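Local coordinates for protein soluble lytic murein transglycosylase (Pseudomonas aeruginosa, PDB 5OHU) that probably cleaves the glycan strands of peptidoglycan as a lytic transglycosylase of the Slt family, working both exolytically and endolytically, at residues A[341-346]-A[371-375]; A[582-586]-A[598-604]. All coordinates share one frame; numbering follows the deposited sequence.

Interaction 1 of 2, residues A[341-346]-A[371-375]; sequences SRWRYW and ERDFY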
ATOM      1  N   SER A 341      -8.539   9.654 -15.158  1.00 19.08           N
ATOM      2  CA  SER A 341      -8.087   9.427 -16.522  1.00 13.77           C
ATOM      3  C   SER A 341      -8.487   8.045 -17.016  1.00 13.23           C
ATOM      4  O   SER A 341      -8.746   7.870 -18.206  1.00 14.53           O
ATOM      5  CB  SER A 341      -6.575   9.600 -16.600  1.00 16.72           C
ATOM      6  OG  SER A 341      -5.952   8.834 -15.583  1.00 25.81           O
ATOM      7  N   ARG A 342      -8.556   7.060 -16.114  1.00 12.95           N
ATOM      8  CA  ARG A 342      -8.983   5.711 -16.474  1.00 19.18           C
ATOM      9  C   ARG A 342     -10.364   5.708 -17.127  1.00 12.53           C
ATOM     10  O   ARG A 342     -10.542   5.204 -18.247  1.00 14.43           O
ATOM     11  CB  ARG A 342      -8.975   4.815 -15.231  1.00 15.45           C
ATOM     12  CG  ARG A 342      -9.584   3.449 -15.501  1.00 20.79           C
ATOM     13  CD  ARG A 342      -9.641   2.609 -14.260  1.00 11.85           C
ATOM     14  NE  ARG A 342      -8.300   2.345 -13.747  1.00 13.87           N
ATOM     15  CZ  ARG A 342      -7.962   2.530 -12.477  1.00 25.24           C
ATOM     16  NH1 ARG A 342      -8.872   2.989 -11.621  1.00 30.69           N
ATOM     17  NH2 ARG A 342      -6.730   2.266 -12.078  1.00 22.06           N
ATOM     18  N   TRP A 343     -11.363   6.250 -16.448  1.00 12.67           N
ATOM     19  CA  TRP A 343     -12.700   6.108 -17.010  1.00 17.63           C
ATOM     20  C   TRP A 343     -13.008   7.162 -18.055  1.00 17.38           C
ATOM     21  O   TRP A 343     -13.895   6.935 -18.889  1.00 13.69           O
ATOM     22  CB  TRP A 343     -13.753   6.084 -15.897  1.00 15.93           C
ATOM     23  CG  TRP A 343     -13.492   4.894 -15.052  1.00 12.37           C
ATOM     24  CD1 TRP A 343     -13.083   4.865 -13.732  1.00 12.36           C
ATOM     25  CD2 TRP A 343     -13.494   3.542 -15.500  1.00 12.04           C
ATOM     26  NE1 TRP A 343     -12.865   3.567 -13.345  1.00 12.07           N
ATOM     27  CE2 TRP A 343     -13.115   2.738 -14.407  1.00 12.83           C
ATOM     28  CE3 TRP A 343     -13.805   2.927 -16.720  1.00 11.90           C
ATOM     29  CZ2 TRP A 343     -13.036   1.352 -14.499  1.00 17.18           C
ATOM     30  CZ3 TRP A 343     -13.715   1.560 -16.810  1.00 15.14           C
ATOM     31  CH2 TRP A 343     -13.334   0.784 -15.707  1.00 15.76           C
ATOM     32  N   ARG A 344     -12.276   8.278 -18.072  1.00 15.82           N
ATOM     33  CA  ARG A 344     -12.344   9.147 -19.246  1.00 15.66           C
ATOM     34  C   ARG A 344     -11.802   8.414 -20.462  1.00 18.49           C
ATOM     35  O   ARG A 344     -12.384   8.479 -21.555  1.00 14.65           O
ATOM     36  CB  ARG A 344     -11.573  10.449 -19.006  1.00 13.90           C
ATOM     37  CG  ARG A 344     -12.295  11.444 -18.092  1.00 18.94           C
ATOM     38  CD  ARG A 344     -11.576  12.781 -18.021  1.00 21.01           C
ATOM     39  NE  ARG A 344     -10.511  12.703 -17.027  1.00 40.30           N
ATOM     40  CZ  ARG A 344      -9.343  13.337 -17.094  1.00 47.59           C
ATOM     41  NH1 ARG A 344      -9.074  14.129 -18.124  1.00 44.63           N
ATOM     42  NH2 ARG A 344      -8.459  13.176 -16.113  1.00 47.43           N
ATOM     43  N   TYR A 345     -10.705   7.673 -20.286  1.00 13.07           N
ATOM     44  CA  TYR A 345     -10.198   6.896 -21.407  1.00 12.86           C
ATOM     45  C   TYR A 345     -11.210   5.848 -21.844  1.00 13.26           C
ATOM     46  O   TYR A 345     -11.498   5.719 -23.037  1.00 17.15           O
ATOM     47  CB  TYR A 345      -8.858   6.225 -21.077  1.00 14.89           C
ATOM     48  CG  TYR A 345      -8.452   5.298 -22.204  1.00 16.44           C
ATOM     49  CD1 TYR A 345      -7.932   5.822 -23.402  1.00 16.59           C
ATOM     50  CD2 TYR A 345      -8.632   3.914 -22.097  1.00 12.12           C
ATOM     51  CE1 TYR A 345      -7.593   5.000 -24.461  1.00 12.47           C
ATOM     52  CE2 TYR A 345      -8.288   3.073 -23.144  1.00 11.94           C
ATOM     53  CZ  TYR A 345      -7.766   3.626 -24.324  1.00 21.43           C
ATOM     54  OH  TYR A 345      -7.424   2.795 -25.368  1.00 11.93           O
ATOM     55  N   TRP A 346     -11.738   5.063 -20.899  1.00 14.03           N
ATOM     56  CA  TRP A 346     -12.590   3.957 -21.321  1.00 12.09           C
ATOM     57  C   TRP A 346     -13.940   4.436 -21.845  1.00 17.00           C
ATOM     58  O   TRP A 346     -14.523   3.771 -22.707  1.00 16.33           O
ATOM     59  CB  TRP A 346     -12.729   2.934 -20.193  1.00 11.85           C
ATOM     60  CG  TRP A 346     -11.487   2.052 -20.142  1.00 11.64           C
ATOM     61  CD1 TRP A 346     -10.534   2.024 -19.167  1.00 14.60           C
ATOM     62  CD2 TRP A 346     -11.045   1.133 -21.159  1.00 11.43           C
ATOM     63  NE1 TRP A 346      -9.540   1.123 -19.491  1.00 11.47           N
ATOM     64  CE2 TRP A 346      -9.824   0.571 -20.715  1.00 16.82           C
ATOM     65  CE3 TRP A 346     -11.558   0.736 -22.400  1.00 11.35           C
ATOM     66  CZ2 TRP A 346      -9.113  -0.377 -21.471  1.00 14.22           C
ATOM     67  CZ3 TRP A 346     -10.854  -0.216 -23.155  1.00 11.15           C
ATOM     68  CH2 TRP A 346      -9.653  -0.761 -22.686  1.00 15.91           C
ATOM     69  N   GLU A 371      -2.856  14.660 -20.252  1.00 41.96           N
ATOM     70  CA  GLU A 371      -2.602  13.986 -18.987  1.00 33.07           C
ATOM     71  C   GLU A 371      -1.299  13.203 -19.096  1.00 32.85           C
ATOM     72  O   GLU A 371      -1.012  12.595 -20.129  1.00 37.45           O
ATOM     73  CB  GLU A 371      -3.756  13.050 -18.627  1.00 35.23           C
ATOM     74  CG  GLU A 371      -3.684  12.470 -17.220  1.00 54.41           C
ATOM     75  CD  GLU A 371      -4.526  13.238 -16.229  1.00 66.14           C
ATOM     76  OE1 GLU A 371      -5.489  13.911 -16.660  1.00 64.90           O
ATOM     77  OE2 GLU A 371      -4.231  13.160 -15.018  1.00 78.60           O
ATOM     78  N   ARG A 372      -0.504  13.224 -18.027  1.00 31.77           N
ATOM     79  CA  ARG A 372       0.857  12.713 -18.090  1.00 33.98           C
ATOM     80  C   ARG A 372       0.985  11.271 -17.597  1.00 32.48           C
ATOM     81  O   ARG A 372       2.090  10.839 -17.267  1.00 38.58           O
ATOM     82  CB  ARG A 372       1.794  13.622 -17.295  1.00 43.08           C
ATOM     83  CG  ARG A 372       1.632  15.092 -17.630  1.00 53.84           C
ATOM     84  CD  ARG A 372       2.950  15.828 -17.566  1.00 61.38           C
ATOM     85  NE  ARG A 372       3.947  15.218 -18.441  1.00 70.01           N
ATOM     86  CZ  ARG A 372       5.157  15.723 -18.663  1.00 68.81           C
ATOM     87  NH1 ARG A 372       5.527  16.853 -18.078  1.00 68.77           N
ATOM     88  NH2 ARG A 372       5.997  15.096 -19.473  1.00 65.92           N
ATOM     89  N   ASP A 373      -0.105  10.511 -17.553  1.00 25.55           N
ATOM     90  CA  ASP A 373      -0.040   9.153 -17.029  1.00 21.25           C
ATOM     91  C   ASP A 373      -0.352   8.141 -18.134  1.00 18.55           C
ATOM     92  O   ASP A 373      -0.462   8.491 -19.314  1.00 17.71           O
ATOM     93  CB  ASP A 373      -0.956   9.004 -15.815  1.00 26.21           C
ATOM     94  CG  ASP A 373      -2.432   9.003 -16.174  1.00 33.03           C
ATOM     95  OD1 ASP A 373      -2.802   9.428 -17.287  1.00 35.79           O
ATOM     96  OD2 ASP A 373      -3.229   8.587 -15.319  1.00 38.62           O
ATOM     97  N   PHE A 374      -0.509   6.878 -17.728  1.00 16.31           N
ATOM     98  CA  PHE A 374      -0.715   5.785 -18.678  1.00 13.44           C
ATOM     99  C   PHE A 374      -1.905   6.038 -19.595  1.00 18.17           C
ATOM    100  O   PHE A 374      -1.812   5.838 -20.809  1.00 16.19           O
ATOM    101  CB  PHE A 374      -0.873   4.465 -17.909  1.00 13.08           C
ATOM    102  CG  PHE A 374      -1.287   3.289 -18.767  1.00 14.59           C
ATOM    103  CD1 PHE A 374      -0.327   2.616 -19.541  1.00 12.72           C
ATOM    104  CD2 PHE A 374      -2.616   2.875 -18.832  1.00 12.43           C
ATOM    105  CE1 PHE A 374      -0.661   1.536 -20.344  1.00 12.41           C
ATOM    106  CE2 PHE A 374      -2.966   1.777 -19.624  1.00 12.13           C
ATOM    107  CZ  PHE A 374      -1.983   1.111 -20.394  1.00 12.11           C
ATOM    108  N   TYR A 375      -3.043   6.470 -19.034  1.00 17.79           N
ATOM    109  CA  TYR A 375      -4.231   6.666 -19.860  1.00 13.19           C
ATOM    110  C   TYR A 375      -4.119   7.892 -20.773  1.00 17.91           C
ATOM    111  O   TYR A 375      -4.782   7.936 -21.816  1.00 14.41           O
ATOM    112  CB  TYR A 375      -5.472   6.769 -18.964  1.00 13.09           C
ATOM    113  CG  TYR A 375      -5.748   5.488 -18.193  1.00 12.95           C
ATOM    114  CD1 TYR A 375      -6.293   4.372 -18.832  1.00 12.38           C
ATOM    115  CD2 TYR A 375      -5.439   5.381 -16.832  1.00 12.72           C
ATOM    116  CE1 TYR A 375      -6.521   3.178 -18.147  1.00 12.08           C
ATOM    117  CE2 TYR A 375      -5.677   4.193 -16.137  1.00 13.67           C
ATOM    118  CZ  TYR A 375      -6.228   3.103 -16.796  1.00 12.93           C
ATOM    119  OH  TYR A 375      -6.459   1.933 -16.103  1.00 15.52           O
TER

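Interaction 2 of 2, residues A[582-586]-A[598-604]; sequences RVRQW and WIETIPF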
ATOM      1  N   ARG A 582       0.649 -17.063 -13.070  1.00 25.30           N
ATOM      2  CA  ARG A 582      -0.503 -16.177 -12.994  1.00 24.31           C
ATOM      3  C   ARG A 582      -0.807 -15.542 -14.348  1.00 29.04           C
ATOM      4  O   ARG A 582      -1.976 -15.386 -14.715  1.00 26.22           O
ATOM      5  CB  ARG A 582      -0.269 -15.097 -11.948  1.00 22.61           C
ATOM      6  CG  ARG A 582      -0.541 -15.552 -10.549  1.00 40.93           C
ATOM      7  CD  ARG A 582      -2.018 -15.594 -10.287  1.00 44.83           C
ATOM      8  NE  ARG A 582      -2.274 -15.687  -8.856  1.00 61.89           N
ATOM      9  CZ  ARG A 582      -2.840 -16.731  -8.264  1.00 68.73           C
ATOM     10  NH1 ARG A 582      -3.225 -17.771  -8.988  1.00 69.17           N
ATOM     11  NH2 ARG A 582      -3.033 -16.726  -6.950  1.00 69.17           N
ATOM     12  N   VAL A 583       0.230 -15.157 -15.098  1.00 23.06           N
ATOM     13  CA  VAL A 583      -0.012 -14.495 -16.376  1.00 26.08           C
ATOM     14  C   VAL A 583      -0.631 -15.465 -17.374  1.00 25.08           C
ATOM     15  O   VAL A 583      -1.600 -15.126 -18.059  1.00 21.09           O
ATOM     16  CB  VAL A 583       1.276 -13.855 -16.916  1.00 26.78           C
ATOM     17  CG1 VAL A 583       1.032 -13.257 -18.303  1.00 10.95           C
ATOM     18  CG2 VAL A 583       1.756 -12.779 -15.942  1.00 27.29           C
ATOM     19  N   ARG A 584      -0.113 -16.696 -17.452  1.00 30.61           N
ATOM     20  CA  ARG A 584      -0.734 -17.689 -18.325  0.51 33.13           C
ATOM     21  C   ARG A 584      -2.194 -17.920 -17.943  1.00 31.20           C
ATOM     22  O   ARG A 584      -3.053 -18.090 -18.816  1.00 31.50           O
ATOM     23  CB  ARG A 584       0.067 -18.993 -18.293  0.51 31.69           C
ATOM     24  CG  ARG A 584       1.430 -18.868 -18.970  0.51 31.85           C
ATOM     25  CD  ARG A 584       2.196 -20.192 -19.050  0.51 37.30           C
ATOM     26  NE  ARG A 584       2.965 -20.483 -17.839  0.51 39.48           N
ATOM     27  CZ  ARG A 584       2.651 -21.439 -16.972  0.51 39.78           C
ATOM     28  NH1 ARG A 584       1.584 -22.201 -17.186  0.51 41.24           N
ATOM     29  NH2 ARG A 584       3.402 -21.634 -15.895  0.51 35.58           N
ATOM     30  N   GLN A 585      -2.503 -17.905 -16.643  1.00 19.27           N
ATOM     31  CA  GLN A 585      -3.901 -18.008 -16.230  1.00 26.76           C
ATOM     32  C   GLN A 585      -4.722 -16.838 -16.754  1.00 33.48           C
ATOM     33  O   GLN A 585      -5.874 -17.017 -17.163  1.00 32.67           O
ATOM     34  CB  GLN A 585      -4.014 -18.073 -14.708  1.00 40.09           C
ATOM     35  CG  GLN A 585      -3.420 -19.317 -14.082  1.00 61.29           C
ATOM     36  CD  GLN A 585      -3.861 -19.500 -12.644  1.00 75.65           C
ATOM     37  OE1 GLN A 585      -3.590 -18.659 -11.785  1.00 78.05           O
ATOM     38  NE2 GLN A 585      -4.547 -20.606 -12.374  1.00 80.09           N
ATOM     39  N   TRP A 586      -4.153 -15.629 -16.737  1.00 28.28           N
ATOM     40  CA  TRP A 586      -4.872 -14.464 -17.233  1.00 27.21           C
ATOM     41  C   TRP A 586      -4.978 -14.434 -18.755  1.00 22.32           C
ATOM     42  O   TRP A 586      -5.644 -13.552 -19.300  1.00 21.53           O
ATOM     43  CB  TRP A 586      -4.202 -13.194 -16.730  1.00 24.74           C
ATOM     44  CG  TRP A 586      -4.137 -13.113 -15.238  1.00 23.90           C
ATOM     45  CD1 TRP A 586      -4.927 -13.773 -14.347  1.00 27.25           C
ATOM     46  CD2 TRP A 586      -3.229 -12.325 -14.460  1.00 20.47           C
ATOM     47  NE1 TRP A 586      -4.577 -13.436 -13.062  1.00 23.97           N
ATOM     48  CE2 TRP A 586      -3.535 -12.552 -13.102  1.00 22.09           C
ATOM     49  CE3 TRP A 586      -2.191 -11.446 -14.779  1.00 14.98           C
ATOM     50  CZ2 TRP A 586      -2.826 -11.947 -12.060  1.00 20.20           C
ATOM     51  CZ3 TRP A 586      -1.494 -10.837 -13.743  1.00 13.46           C
ATOM     52  CH2 TRP A 586      -1.815 -11.088 -12.404  1.00 12.31           C
ATOM     53  N   TRP A 598      -6.775  -6.127 -21.946  1.00 12.06           N
ATOM     54  CA  TRP A 598      -6.098  -7.117 -21.108  1.00 14.16           C
ATOM     55  C   TRP A 598      -5.506  -6.472 -19.867  1.00 11.98           C
ATOM     56  O   TRP A 598      -5.669  -6.987 -18.756  1.00 16.53           O
ATOM     57  CB  TRP A 598      -5.000  -7.845 -21.883  1.00 10.33           C
ATOM     58  CG  TRP A 598      -4.436  -8.986 -21.057  1.00 14.20           C
ATOM     59  CD1 TRP A 598      -4.974 -10.241 -20.920  1.00 16.99           C
ATOM     60  CD2 TRP A 598      -3.256  -8.966 -20.231  1.00 11.73           C
ATOM     61  NE1 TRP A 598      -4.193 -11.002 -20.070  1.00 16.62           N
ATOM     62  CE2 TRP A 598      -3.130 -10.244 -19.647  1.00 12.84           C
ATOM     63  CE3 TRP A 598      -2.280  -8.003 -19.958  1.00 10.68           C
ATOM     64  CZ2 TRP A 598      -2.081 -10.574 -18.798  1.00 16.54           C
ATOM     65  CZ3 TRP A 598      -1.236  -8.334 -19.108  1.00 10.82           C
ATOM     66  CH2 TRP A 598      -1.151  -9.608 -18.534  1.00 15.55           C
ATOM     67  N   ILE A 599      -4.826  -5.333 -20.033  1.00 11.12           N
ATOM     68  CA  ILE A 599      -4.238  -4.647 -18.886  1.00 11.27           C
ATOM     69  C   ILE A 599      -5.325  -4.220 -17.920  1.00 11.85           C
ATOM     70  O   ILE A 599      -5.212  -4.416 -16.704  1.00 13.04           O
ATOM     71  CB  ILE A 599      -3.401  -3.436 -19.339  1.00 11.16           C
ATOM     72  CG1 ILE A 599      -2.081  -3.899 -19.957  1.00 11.20           C
ATOM     73  CG2 ILE A 599      -3.062  -2.577 -18.132  1.00 11.31           C
ATOM     74  CD1 ILE A 599      -1.565  -2.935 -21.013  1.00 11.41           C
ATOM     75  N   GLU A 600      -6.394  -3.626 -18.453  1.00 15.60           N
ATOM     76  CA  GLU A 600      -7.455  -3.103 -17.606  1.00 10.83           C
ATOM     77  C   GLU A 600      -8.121  -4.204 -16.792  1.00 19.87           C
ATOM     78  O   GLU A 600      -8.624  -3.943 -15.691  1.00 13.37           O
ATOM     79  CB  GLU A 600      -8.514  -2.397 -18.452  1.00 10.87           C
ATOM     80  CG  GLU A 600      -9.414  -1.519 -17.618  1.00 12.54           C
ATOM     81  CD  GLU A 600      -8.617  -0.520 -16.806  1.00 23.45           C
ATOM     82  OE1 GLU A 600      -7.813   0.234 -17.439  1.00 18.13           O
ATOM     83  OE2 GLU A 600      -8.748  -0.536 -15.550  1.00 16.13           O
ATOM     84  N   THR A 601      -8.140  -5.438 -17.309  1.00 15.88           N
ATOM     85  CA  THR A 601      -8.856  -6.526 -16.657  1.00 14.44           C
ATOM     86  C   THR A 601      -7.919  -7.477 -15.936  1.00 10.59           C
ATOM     87  O   THR A 601      -8.321  -8.593 -15.600  1.00 15.22           O
ATOM     88  CB  THR A 601      -9.730  -7.297 -17.653  1.00 12.33           C
ATOM     89  OG1 THR A 601      -8.912  -7.883 -18.674  1.00 10.16           O
ATOM     90  CG2 THR A 601     -10.772  -6.365 -18.315  1.00 10.29           C
ATOM     91  N   ILE A 602      -6.684  -7.058 -15.681  1.00 11.33           N
ATOM     92  CA  ILE A 602      -5.804  -7.835 -14.796  1.00 11.17           C
ATOM     93  C   ILE A 602      -6.455  -7.943 -13.412  1.00 16.58           C
ATOM     94  O   ILE A 602      -6.874  -6.921 -12.838  1.00 11.32           O
ATOM     95  CB  ILE A 602      -4.419  -7.164 -14.705  1.00 16.35           C
ATOM     96  CG1 ILE A 602      -3.597  -7.443 -15.967  1.00 12.98           C
ATOM     97  CG2 ILE A 602      -3.633  -7.647 -13.471  1.00 12.46           C
ATOM     98  CD1 ILE A 602      -2.368  -6.568 -16.026  1.00 11.55           C
ATOM     99  N   PRO A 603      -6.585  -9.132 -12.836  1.00 13.67           N
ATOM    100  CA  PRO A 603      -7.301  -9.246 -11.553  1.00 15.83           C
ATOM    101  C   PRO A 603      -6.624  -8.554 -10.380  1.00 20.41           C
ATOM    102  O   PRO A 603      -7.330  -8.080  -9.483  1.00 21.25           O
ATOM    103  CB  PRO A 603      -7.383 -10.768 -11.334  1.00 13.43           C
ATOM    104  CG  PRO A 603      -7.091 -11.375 -12.683  1.00 23.43           C
ATOM    105  CD  PRO A 603      -6.133 -10.429 -13.333  1.00 15.10           C
ATOM    106  N   PHE A 604      -5.286  -8.502 -10.333  1.00 15.67           N
ATOM    107  CA  PHE A 604      -4.574  -7.906  -9.201  1.00 19.91           C
ATOM    108  C   PHE A 604      -4.384  -6.411  -9.438  1.00 17.79           C
ATOM    109  O   PHE A 604      -3.713  -6.026 -10.400  1.00 19.86           O
ATOM    110  CB  PHE A 604      -3.201  -8.551  -8.993  1.00 18.57           C
ATOM    111  CG  PHE A 604      -3.242 -10.021  -8.667  1.00 22.84           C
ATOM    112  CD1 PHE A 604      -4.443 -10.674  -8.418  1.00 16.74           C
ATOM    113  CD2 PHE A 604      -2.049 -10.752  -8.599  1.00 23.62           C
ATOM    114  CE1 PHE A 604      -4.458 -12.036  -8.117  1.00 25.31           C
ATOM    115  CE2 PHE A 604      -2.051 -12.108  -8.296  1.00 27.32           C
ATOM    116  CZ  PHE A 604      -3.255 -12.758  -8.051  1.00 22.15           C
TER

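Interaction 1 of 2, residues A[341-346]-A[371-375]
Tyr375 is the knob of a knob-into-hole contact between the first turns of two helices in the all-helical scaffold of this Slt protein. Its side chain, carried by helix 374-383, enters a hole framed by Ser341, Arg342, Tyr345 and Trp346 at the start of helix 341-354. The backbone of Arg342 forms the floor of that hole: its CA stands 3.5 Å from the centroid of the Tyr375 ring, only 7° off the normal, a CH-pi contact over the face. Phe374 CD2 lies over the opposite face, so the phenol is clamped between its own neighbour and the partner helix. Tyr345 CB closes on Tyr375 CD1 at 3.9 Å, while the indole of Trp346 brings NE1 obliquely to CE1.

Beyond the ring, Arg342 runs out with CG anti to the backbone N (chi1 172°) and then bends at chi3, which curls NE back to Tyr375 OH. This bond, 3.0 Å from NE to OH and 158° at the hydrogen, lies in the guanidinium plane, which stands perpendicular to the phenol ring. Arg342 NH1 forms a salt bridge with Glu311. The same OH also bonds to Glu600 and Gln612, and Trp346 NE1 joins it on Glu600.

At the other end, Ser341 OG donates to the syn lone pair of Asp373 OD2 at 2.7 Å. Asp373 is the N-cap of helix 374-383 and spends its second oxygen, OD1, on the backbone N of Gly376. Nearby, Arg344 NH2 forms a salt bridge of 3.1 Å with Glu371 OE1, reaching it from above the carboxylate plane. The hydroxyl of the buried Tyr375 is thus gripped by three partners, which would fix the ring in its hole.

Interaction 2 of 2, residues A[582-586]-A[598-604]
With CG anti to its carbonyl carbon (chi1 -59°), Trp586 throws its indole across to residues 602-604, while Trp598, whose CG is anti to its own backbone N (chi1 -173°), turns the N-H edge of its ring to the carbonyl of Trp586. There Trp598 NE1 gives a hydrogen bond of 3.0 Å to Trp586 O. The oxygen lies close to the indole plane of Trp598, yet the donor comes from well above the carbonyl plane, off either lone pair. Arg319 NH2 supplies this carbonyl with a second donor.

Pro603 covers one face of the Trp586 indole. Its CD sits 3.4 Å from the centroid of the five-membered ring, and its CG approaches NE1 at 3.3 Å. Ile602 CG2 lies over the six-membered ring on that side, 4.2 Å from its centroid. The opposite face meets Arg582 O from the preceding helical turn, so the indole is sandwiched between Arg582 O and Pro603, which limits its rotation. In fold terms, the contact ties helix 580-586 of the lysozyme-like transglycosylase domain to the turn that leaves helix 595-600 and leads into helix 605-624.

Phe604, at the N-cap position of that last helix, offers its face to the edge of Trp586 in a T-shaped stack, the planes 84° apart, with Trp586 CZ2 above the middle of the phenyl ring and 3.7 Å from Phe604 CD2. On the solvent side, Arg582 bends its chain so that NE comes to the edge of the phenyl ring, 3.2 Å from Phe604 CZ, while NH1 donates in plane to Gln585 OE1. Deeper down, Val583 CG1 packs against Trp598 CZ2 at 4.1 Å, and the Trp598 ring meets Phe639 edge-to-face.

Overall arrangement
Interaction 1 closes before interaction 2 opens along the chain, and they lie about 19 Å apart, centre to centre. They nevertheless touch through helix 595-600: Glu600 is the bridging residue, its OE1 2.6 Å from Tyr375 OH and 2.8 Å from Trp346 NE1, and Ile599 packs on Phe374. Interaction 1 pairs helices 341-354 and 374-383, whereas interaction 2 pairs helix 580-586 with the exit of helix 595-600. Helix 605-624 borders both, meeting Phe374 in one and Trp586 and Ile602 in the other. Helix 307-319 also serves both, with Glu311 in interaction 1 and Arg315 and Arg319 in interaction 2. Together these contacts join the helical scaffold to the lysozyme-like domain.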